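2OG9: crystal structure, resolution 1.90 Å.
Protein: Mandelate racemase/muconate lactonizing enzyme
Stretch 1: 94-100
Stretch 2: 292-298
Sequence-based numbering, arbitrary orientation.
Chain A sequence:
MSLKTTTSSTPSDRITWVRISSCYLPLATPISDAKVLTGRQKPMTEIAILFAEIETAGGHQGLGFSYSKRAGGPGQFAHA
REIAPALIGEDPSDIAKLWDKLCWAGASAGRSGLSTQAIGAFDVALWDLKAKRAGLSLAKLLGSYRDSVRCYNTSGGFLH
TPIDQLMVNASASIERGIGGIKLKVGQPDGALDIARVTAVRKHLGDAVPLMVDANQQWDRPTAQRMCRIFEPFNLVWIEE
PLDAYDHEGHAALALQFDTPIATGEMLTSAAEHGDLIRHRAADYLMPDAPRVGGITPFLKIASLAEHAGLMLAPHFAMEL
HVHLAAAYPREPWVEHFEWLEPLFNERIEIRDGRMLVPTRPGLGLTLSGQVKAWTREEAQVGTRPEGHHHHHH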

# COMPACT_ATOMS: atom_id res chain seq x y z
N ASP A 94 -38.07 15.70 2.69
CA ASP A 94 -37.11 14.84 2.00
C ASP A 94 -35.97 15.72 1.48
O ASP A 94 -35.75 15.84 0.27
CB ASP A 94 -37.80 14.10 0.86
CG ASP A 94 -38.88 13.17 1.35
OD1 ASP A 94 -38.77 12.68 2.50
OD2 ASP A 94 -39.84 12.89 0.60
N ILE A 95 -35.25 16.32 2.42
CA ILE A 95 -34.17 17.25 2.12
C ILE A 95 -33.06 16.74 1.21
O ILE A 95 -32.75 17.38 0.21
CB ILE A 95 -33.57 17.80 3.43
CG1 ILE A 95 -34.69 18.39 4.29
CG2 ILE A 95 -32.52 18.87 3.12
CD1 ILE A 95 -34.21 19.12 5.54
N ALA A 96 -32.47 15.61 1.56
CA ALA A 96 -31.38 15.05 0.75
C ALA A 96 -31.90 14.71 -0.65
O ALA A 96 -31.23 14.97 -1.65
CB ALA A 96 -30.80 13.81 1.42
N LYS A 97 -33.09 14.12 -0.71
CA LYS A 97 -33.72 13.74 -1.97
C LYS A 97 -33.85 14.95 -2.90
O LYS A 97 -33.54 14.87 -4.10
CB LYS A 97 -35.11 13.14 -1.71
CG LYS A 97 -35.79 12.60 -2.96
CD LYS A 97 -37.22 12.11 -2.68
CE LYS A 97 -38.16 13.28 -2.46
NZ LYS A 97 -39.58 12.84 -2.24
N LEU A 98 -34.31 16.08 -2.35
CA LEU A 98 -34.47 17.31 -3.12
C LEU A 98 -33.14 17.92 -3.50
O LEU A 98 -33.03 18.58 -4.53
CB LEU A 98 -35.31 18.32 -2.32
CG LEU A 98 -36.79 17.94 -2.18
CD1 LEU A 98 -37.52 18.97 -1.33
CD2 LEU A 98 -37.42 17.84 -3.56
N TRP A 99 -32.12 17.74 -2.66
CA TRP A 99 -30.79 18.26 -2.98
C TRP A 99 -30.38 17.55 -4.28
O TRP A 99 -29.91 18.19 -5.23
CB TRP A 99 -29.79 17.91 -1.86
CG TRP A 99 -28.49 18.69 -1.95
CD1 TRP A 99 -28.19 19.86 -1.31
CD2 TRP A 99 -27.33 18.35 -2.73
NE1 TRP A 99 -26.93 20.28 -1.65
CE2 TRP A 99 -26.38 19.37 -2.52
CE3 TRP A 99 -27.02 17.29 -3.59
CZ2 TRP A 99 -25.12 19.36 -3.14
CZ3 TRP A 99 -25.77 17.28 -4.21
CH2 TRP A 99 -24.84 18.32 -3.98
N ASP A 100 -30.57 16.23 -4.31
CA ASP A 100 -30.23 15.42 -5.49
C ASP A 100 -31.07 15.79 -6.71
O ASP A 100 -30.56 15.85 -7.83
CB ASP A 100 -30.41 13.92 -5.20
CG ASP A 100 -29.39 13.38 -4.22
OD1 ASP A 100 -28.37 14.05 -3.96
OD2 ASP A 100 -29.60 12.26 -3.71
N VAL A 292 -20.07 24.69 0.33
CA VAL A 292 -20.06 23.30 -0.12
C VAL A 292 -21.41 22.78 -0.60
O VAL A 292 -21.53 21.64 -1.03
CB VAL A 292 -19.52 22.33 0.97
CG1 VAL A 292 -18.12 22.75 1.39
CG2 VAL A 292 -20.45 22.31 2.17
N GLY A 293 -22.44 23.62 -0.53
CA GLY A 293 -23.75 23.20 -0.99
C GLY A 293 -24.83 23.08 0.07
O GLY A 293 -25.87 22.47 -0.17
N GLY A 294 -24.59 23.65 1.25
CA GLY A 294 -25.59 23.59 2.30
C GLY A 294 -25.29 22.65 3.45
O GLY A 294 -24.19 22.09 3.57
N ILE A 295 -26.28 22.50 4.32
CA ILE A 295 -26.17 21.65 5.49
C ILE A 295 -26.07 20.16 5.14
O ILE A 295 -25.32 19.42 5.78
CB ILE A 295 -27.39 21.87 6.42
CG1 ILE A 295 -27.33 23.30 7.00
CG2 ILE A 295 -27.42 20.82 7.52
CD1 ILE A 295 -28.62 23.75 7.70
N THR A 296 -26.81 19.74 4.12
CA THR A 296 -26.80 18.34 3.72
C THR A 296 -25.38 17.86 3.38
O THR A 296 -24.92 16.87 3.94
CB THR A 296 -27.78 18.10 2.54
OG1 THR A 296 -29.13 18.21 3.03
CG2 THR A 296 -27.58 16.71 1.94
N PRO A 297 -24.67 18.54 2.46
CA PRO A 297 -23.31 18.05 2.17
C PRO A 297 -22.36 18.29 3.35
O PRO A 297 -21.42 17.52 3.57
CB PRO A 297 -22.91 18.82 0.90
CG PRO A 297 -23.81 20.03 0.89
CD PRO A 297 -25.12 19.50 1.43
N PHE A 298 -22.62 19.34 4.12
CA PHE A 298 -21.80 19.64 5.29
C PHE A 298 -21.86 18.48 6.29
O PHE A 298 -20.84 18.11 6.87
CB PHE A 298 -22.28 20.93 5.98
CG PHE A 298 -21.45 21.34 7.17
CD1 PHE A 298 -20.51 22.35 7.06
CD2 PHE A 298 -21.61 20.70 8.40
CE1 PHE A 298 -19.73 22.72 8.16
CE2 PHE A 298 -20.83 21.06 9.50
CZ PHE A 298 -19.89 22.07 9.37

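The indole of Trp99 reaches across to a glycine turn and donates a hydrogen bond to its backbone. NE1 of Trp99 lies 2.8 Å from O of Gly293, with an N-H...O angle of 162°. The carbonyl sits at the ring edge, near the ring plane, where the N-H points. This is the only hydrogen bond between the two stretches.

Gly293 follows a helix and is the first residue to leave helical phi/psi, in a Schellman motif, with phi at 114°. A side chain there would be jammed against the preceding carbonyl oxygen, so the backbone alone calls for glycine. An ideal CB would also lie tight against the indole, 3.3 Å from CZ2 of Trp99.

Gly294 then occupies the N-cap position of the next helix. The first turn of that helix supplies the apolar part of the contact. CD of Pro297 is 4.1 Å from CD1 of Trp99, and CB of Thr296 is 4.3 Å from CD1 of Trp99. Thr296 also meets the start of the other helix. OG1 of Thr296 is 3.5 Å from CG2 of Ile95, a packing contact; this hydroxyl is hydrogen-bonded elsewhere in the structure. CG2 of Thr296 lies 4.4 Å from CB of Ala96.

Ile95, Ala96 and Trp99 thus meet Thr296 from one helix. Ile95 and Trp99 are four residues apart, about one turn of the helix, and N of Trp99 bonds to O of Ile95 at 3.0 Å.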